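Local structure of tyrosine specific protein phosphatase (Trypanosoma cruzi, 4AZ1) at residues L81-A95 and V213-S227. The protein probably removes phosphate from phosphotyrosine residues of proteins. Sequence-based numbering, arbitrary orientation.
With FMT (formic acid), chain H; FMT (formic acid), chain D.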
loop_
_atom_site.group_PDB
_atom_site.type_symbol
_atom_site.label_atom_id
_atom_site.label_comp_id
_atom_site.label_asym_id
_atom_site.label_seq_id
_atom_site.Cartn_x
_atom_site.Cartn_y
_atom_site.Cartn_z
ATOM N N LEU A 81 12.428 16.681 4.197
ATOM C CA LEU A 81 11.867 17.986 4.532
ATOM C C LEU A 81 12.689 19.073 3.846
ATOM O O LEU A 81 13.877 19.193 4.095
ATOM C CB LEU A 81 11.915 18.210 6.050
ATOM C CG LEU A 81 11.210 19.464 6.574
ATOM C CD1 LEU A 81 9.750 19.417 6.206
ATOM C CD2 LEU A 81 11.364 19.646 8.093
ATOM N N ILE A 82 12.075 19.862 2.974
ATOM C CA ILE A 82 12.820 20.958 2.376
ATOM C C ILE A 82 12.470 22.277 3.044
ATOM O O ILE A 82 11.316 22.701 3.016
ATOM C CB ILE A 82 12.570 21.070 0.872
ATOM C CG1 ILE A 82 12.702 19.691 0.207
ATOM C CG2 ILE A 82 13.552 22.089 0.258
ATOM C CD1 ILE A 82 14.120 19.147 0.188
ATOM N N ASP A 83 13.470 22.929 3.633
ATOM C CA ASP A 83 13.261 24.197 4.322
ATOM C C ASP A 83 14.210 25.242 3.734
ATOM O O ASP A 83 15.431 25.085 3.795
ATOM C CB ASP A 83 13.516 24.021 5.827
ATOM C CG ASP A 83 13.319 25.314 6.630
ATOM O OD1 ASP A 83 12.365 26.084 6.359
ATOM O OD2 ASP A 83 14.124 25.550 7.558
ATOM N N LEU A 84 13.650 26.297 3.147
ATOM C CA LEU A 84 14.465 27.367 2.568
ATOM C C LEU A 84 14.227 28.724 3.238
ATOM O O LEU A 84 14.455 29.761 2.611
ATOM C CB LEU A 84 14.195 27.482 1.066
ATOM C CG LEU A 84 14.478 26.225 0.237
ATOM C CD1 LEU A 84 13.593 26.152 -1.003
ATOM C CD2 LEU A 84 15.946 26.167 -0.155
ATOM N N ASP A 85 13.771 28.717 4.492
ATOM C CA ASP A 85 13.509 29.963 5.233
ATOM C C ASP A 85 12.407 30.758 4.543
ATOM O O ASP A 85 12.494 31.977 4.399
ATOM C CB ASP A 85 14.776 30.831 5.352
ATOM C CG ASP A 85 15.869 30.175 6.175
ATOM O OD1 ASP A 85 15.544 29.553 7.208
ATOM O OD2 ASP A 85 17.055 30.292 5.788
ATOM N N LEU A 86 11.377 30.053 4.098
ATOM C CA LEU A 86 10.262 30.675 3.398
ATOM C C LEU A 86 8.986 30.331 4.157
ATOM O O LEU A 86 9.044 29.562 5.124
ATOM C CB LEU A 86 10.214 30.173 1.959
ATOM C CG LEU A 86 11.459 30.517 1.143
ATOM C CD1 LEU A 86 11.322 29.922 -0.235
ATOM C CD2 LEU A 86 11.670 32.017 1.064
ATOM N N PRO A 87 7.844 30.938 3.772
ATOM C CA PRO A 87 6.623 30.667 4.541
ATOM C C PRO A 87 6.215 29.205 4.502
ATOM O O PRO A 87 5.649 28.705 5.472
ATOM C CB PRO A 87 5.580 31.535 3.835
ATOM C CG PRO A 87 6.366 32.730 3.400
ATOM C CD PRO A 87 7.675 32.121 2.899
ATOM N N HIS A 88 6.502 28.529 3.397
ATOM C CA HIS A 88 6.185 27.107 3.300
ATOM C C HIS A 88 7.424 26.222 3.311
ATOM O O HIS A 88 8.458 26.556 2.707
ATOM C CB HIS A 88 5.342 26.808 2.047
ATOM C CG HIS A 88 3.957 27.364 2.113
ATOM N ND1 HIS A 88 3.647 28.643 1.696
ATOM C CD2 HIS A 88 2.801 26.827 2.573
ATOM C CE1 HIS A 88 2.359 28.862 1.885
ATOM N NE2 HIS A 88 1.822 27.775 2.413
ATOM N N LYS A 89 7.306 25.097 4.010
ATOM C CA LYS A 89 8.262 24.004 3.914
ATOM C C LYS A 89 7.621 22.966 3.019
ATOM O O LYS A 89 6.401 22.987 2.795
ATOM C CB LYS A 89 8.526 23.372 5.283
ATOM C CG LYS A 89 9.060 24.320 6.334
ATOM C CD LYS A 89 9.656 23.533 7.495
ATOM C CE LYS A 89 10.144 24.457 8.607
ATOM N NZ LYS A 89 10.986 23.737 9.616
ATOM N N PHE A 90 8.437 22.047 2.516
ATOM C CA PHE A 90 7.947 21.062 1.576
ATOM C C PHE A 90 8.435 19.687 1.976
ATOM O O PHE A 90 9.464 19.555 2.642
ATOM C CB PHE A 90 8.431 21.426 0.173
ATOM C CG PHE A 90 7.850 22.712 -0.331
ATOM C CD1 PHE A 90 8.468 23.932 -0.050
ATOM C CD2 PHE A 90 6.653 22.713 -1.047
ATOM C CE1 PHE A 90 7.913 25.129 -0.499
ATOM C CE2 PHE A 90 6.090 23.906 -1.500
ATOM C CZ PHE A 90 6.723 25.117 -1.224
ATOM N N VAL A 91 7.676 18.667 1.599
ATOM C CA VAL A 91 8.183 17.308 1.648
ATOM C C VAL A 91 8.379 16.850 0.214
ATOM O O VAL A 91 7.409 16.638 -0.526
ATOM C CB VAL A 91 7.236 16.356 2.406
ATOM C CG1 VAL A 91 7.786 14.946 2.375
ATOM C CG2 VAL A 91 7.079 16.816 3.857
ATOM N N ALA A 92 9.638 16.740 -0.196
ATOM C CA ALA A 92 9.941 16.243 -1.534
ATOM C C ALA A 92 10.105 14.734 -1.421
ATOM O O ALA A 92 10.945 14.261 -0.657
ATOM C CB ALA A 92 11.228 16.890 -2.084
ATOM N N CYS A 93 9.322 13.964 -2.170
ATOM C CA CYS A 93 9.414 12.515 -2.030
ATOM C C CYS A 93 9.101 11.826 -3.327
ATOM O O CYS A 93 8.641 12.464 -4.276
ATOM C CB CYS A 93 8.475 12.020 -0.921
ATOM S SG CYS A 93 6.735 12.395 -1.240
ATOM N N GLN A 94 9.380 10.529 -3.385
ATOM C CA GLN A 94 9.101 9.744 -4.590
ATOM C C GLN A 94 7.604 9.471 -4.642
ATOM O O GLN A 94 6.878 9.709 -3.655
ATOM C CB GLN A 94 9.842 8.399 -4.520
ATOM C CG GLN A 94 9.306 7.523 -3.380
ATOM C CD GLN A 94 9.916 6.126 -3.327
ATOM O OE1 GLN A 94 10.885 5.816 -4.027
ATOM N NE2 GLN A 94 9.346 5.278 -2.483
ATOM N N ALA A 95 7.128 9.004 -5.791
ATOM C CA ALA A 95 5.787 8.424 -5.872
ATOM C C ALA A 95 5.895 7.072 -5.158
ATOM O O ALA A 95 6.692 6.214 -5.565
ATOM C CB ALA A 95 5.365 8.234 -7.354
ATOM N N VAL A 213 -0.121 26.267 -3.549
ATOM C CA VAL A 213 0.859 26.262 -2.467
ATOM C C VAL A 213 0.655 27.456 -1.544
ATOM O O VAL A 213 0.512 27.289 -0.328
ATOM C CB VAL A 213 2.315 26.221 -3.000
ATOM C CG1 VAL A 213 3.307 26.504 -1.898
ATOM C CG2 VAL A 213 2.610 24.870 -3.604
ATOM N N LYS A 214 0.601 28.654 -2.125
ATOM C CA LYS A 214 0.472 29.887 -1.347
ATOM C C LYS A 214 -0.809 29.961 -0.524
ATOM O O LYS A 214 -0.809 30.503 0.588
ATOM C CB LYS A 214 0.507 31.102 -2.267
ATOM C CG LYS A 214 1.804 31.313 -3.001
ATOM C CD LYS A 214 1.680 32.545 -3.885
ATOM C CE LYS A 214 2.297 32.305 -5.254
ATOM N NZ LYS A 214 1.756 33.239 -6.282
ATOM N N ASN A 215 -1.904 29.451 -1.083
ATOM C CA ASN A 215 -3.199 29.502 -0.406
ATOM C C ASN A 215 -3.360 28.365 0.613
ATOM O O ASN A 215 -4.339 28.320 1.358
ATOM C CB ASN A 215 -4.344 29.501 -1.438
ATOM C CG ASN A 215 -4.362 30.759 -2.305
ATOM O OD1 ASN A 215 -3.541 31.660 -2.131
ATOM N ND2 ASN A 215 -5.300 30.818 -3.249
ATOM N N SER A 216 -2.394 27.446 0.641
ATOM C CA SER A 216 -2.418 26.332 1.599
ATOM C C SER A 216 -1.846 26.795 2.943
ATOM O O SER A 216 -1.169 27.826 3.002
ATOM C CB SER A 216 -1.589 25.165 1.064
ATOM O OG SER A 216 -0.218 25.387 1.333
ATOM N N PRO A 217 -2.113 26.048 4.033
ATOM C CA PRO A 217 -1.637 26.494 5.360
ATOM C C PRO A 217 -0.125 26.321 5.593
ATOM O O PRO A 217 0.484 25.348 5.135
ATOM C CB PRO A 217 -2.431 25.619 6.345
ATOM C CG PRO A 217 -2.860 24.433 5.554
ATOM C CD PRO A 217 -3.022 24.891 4.125
ATOM N N THR A 218 0.468 27.260 6.320
ATOM C CA THR A 218 1.906 27.256 6.554
ATOM C C THR A 218 2.264 26.415 7.772
ATOM O O THR A 218 3.446 26.219 8.077
ATOM C CB THR A 218 2.430 28.683 6.774
ATOM O OG1 THR A 218 1.844 29.232 7.964
ATOM C CG2 THR A 218 2.081 29.561 5.586
ATOM N N THR A 219 1.238 25.930 8.469
ATOM C CA THR A 219 1.437 25.115 9.666
ATOM C C THR A 219 1.922 23.687 9.363
ATOM O O THR A 219 2.459 23.009 10.246
ATOM C CB THR A 219 0.166 25.064 10.547
ATOM O OG1 THR A 219 -0.975 24.775 9.731
ATOM C CG2 THR A 219 -0.056 26.398 11.257
ATOM N N VAL A 220 1.728 23.230 8.128
ATOM C CA VAL A 220 2.173 21.894 7.727
ATOM C C VAL A 220 2.885 21.963 6.381
ATOM O O VAL A 220 2.565 22.818 5.548
ATOM C CB VAL A 220 0.999 20.856 7.678
ATOM C CG1 VAL A 220 0.484 20.543 9.085
ATOM C CG2 VAL A 220 -0.139 21.347 6.788
ATOM N N PRO A 221 3.861 21.066 6.158
ATOM C CA PRO A 221 4.589 21.140 4.889
ATOM C C PRO A 221 3.697 20.694 3.733
ATOM O O PRO A 221 2.774 19.889 3.925
ATOM C CB PRO A 221 5.722 20.123 5.063
ATOM C CG PRO A 221 5.608 19.588 6.473
ATOM C CD PRO A 221 4.233 19.879 6.950
ATOM N N VAL A 222 3.964 21.224 2.546
ATOM C CA VAL A 222 3.294 20.765 1.336
ATOM C C VAL A 222 4.048 19.558 0.772
ATOM O O VAL A 222 5.261 19.628 0.565
ATOM C CB VAL A 222 3.287 21.864 0.269
ATOM C CG1 VAL A 222 2.787 21.305 -1.060
ATOM C CG2 VAL A 222 2.442 23.046 0.742
ATOM N N VAL A 223 3.350 18.454 0.529
ATOM C CA VAL A 223 3.994 17.286 -0.067
ATOM C C VAL A 223 4.044 17.419 -1.593
ATOM O O VAL A 223 3.028 17.711 -2.228
ATOM C CB VAL A 223 3.283 15.975 0.320
ATOM C CG1 VAL A 223 3.802 14.797 -0.533
ATOM C CG2 VAL A 223 3.468 15.684 1.809
ATOM N N VAL A 224 5.226 17.211 -2.177
ATOM C CA VAL A 224 5.398 17.272 -3.631
ATOM C C VAL A 224 6.123 16.025 -4.140
ATOM O O VAL A 224 7.189 15.680 -3.631
ATOM C CB VAL A 224 6.229 18.506 -4.038
ATOM C CG1 VAL A 224 6.255 18.652 -5.559
ATOM C CG2 VAL A 224 5.675 19.749 -3.391
ATOM N N HIS A 225 5.557 15.344 -5.133
ATOM C CA HIS A 225 6.262 14.195 -5.697
ATOM C C HIS A 225 6.102 14.127 -7.200
ATOM O O HIS A 225 5.103 14.585 -7.741
ATOM C CB HIS A 225 5.801 12.871 -5.061
ATOM C CG HIS A 225 4.425 12.449 -5.455
ATOM N ND1 HIS A 225 4.181 11.558 -6.478
ATOM C CD2 HIS A 225 3.208 12.776 -4.940
ATOM C CE1 HIS A 225 2.876 11.349 -6.578
ATOM N NE2 HIS A 225 2.266 12.084 -5.663
ATOM N N CYS A 226 7.116 13.585 -7.867
ATOM C CA CYS A 226 6.992 13.197 -9.264
ATOM C C CYS A 226 7.147 11.689 -9.280
ATOM O O CYS A 226 6.392 11.010 -8.584
ATOM C CB CYS A 226 8.023 13.904 -10.139
ATOM S SG CYS A 226 9.687 13.999 -9.453
ATOM N N SER A 227 8.112 11.141 -10.021
ATOM C CA SER A 227 8.386 9.697 -9.876
ATOM C C SER A 227 9.437 9.399 -8.804
ATOM O O SER A 227 9.147 8.704 -7.822
ATOM C CB SER A 227 8.745 9.022 -11.209
ATOM O OG SER A 227 8.868 7.595 -11.048
HETATM C C FMT H . 6.975 7.556 -0.855
HETATM O O1 FMT H . 7.968 6.936 -0.449
HETATM O O2 FMT H . 6.887 8.790 -0.956
HETATM C C FMT D . 10.827 11.424 -12.536
HETATM O O1 FMT D . 9.638 11.748 -12.592
HETATM O O2 FMT D . 11.381 11.053 -11.497
HETATM O O HOH W 1 6.744 26.805 7.764
HETATM O O HOH W 2 4.490 24.724 5.242
#
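F90, V91 and A92 pair in parallel with V222, V223 and V224 in the buried interior of the domain, joining strand 90-93 to strand 222-225 within the large mixed sheet. V91 turns both its backbone N-H and its C=O to strand 222-225: its N gives to V222 O at 2.8 Å, and its O takes V224 N at 2.8 Å, almost straight at 178°. Beta-branched valines suit this extended backbone. V91 CG2 packs on P221 CB (3.8 Å), while on the other face the F90 ring runs alongside V222 and meets V213 CG1 at its edge, CZ to CG1 3.7 Å.

Strand 222-225 leads into the phosphate-binding loop of the tyrosine phosphatase fold, the CX5R signature from C226 to R232, whose cysteine is the nucleophile in this family. A formate there accepts from S227 N, A228 N and R232 NH2, probably mimicking part of a phosphate.

Just before strand 90-93, H88 ties its loop to the turn that follows helix 203-215. With CG beside its backbone N (chi1 -69°), the ring slips between T218 CG2 over one face and V213 CG1 over the other; NE2 gives to S216 O (3.0 Å), which lies in the ring plane, although the nitrogen sits above the carbonyl plane. ND1 bonds Y240 OH, so both nitrogens of this buried imidazole are used.

At the far end of the pairing, H225 ND1 gives to a lone pair of C226 O, in the carbonyl plane, at 3.1 Å, and NE2 bonds Y133 OH, fixing the ring's rotation. Alongside, A95 N gives to S227 O at 2.9 Å, and the small A95 CB fits against C226 O.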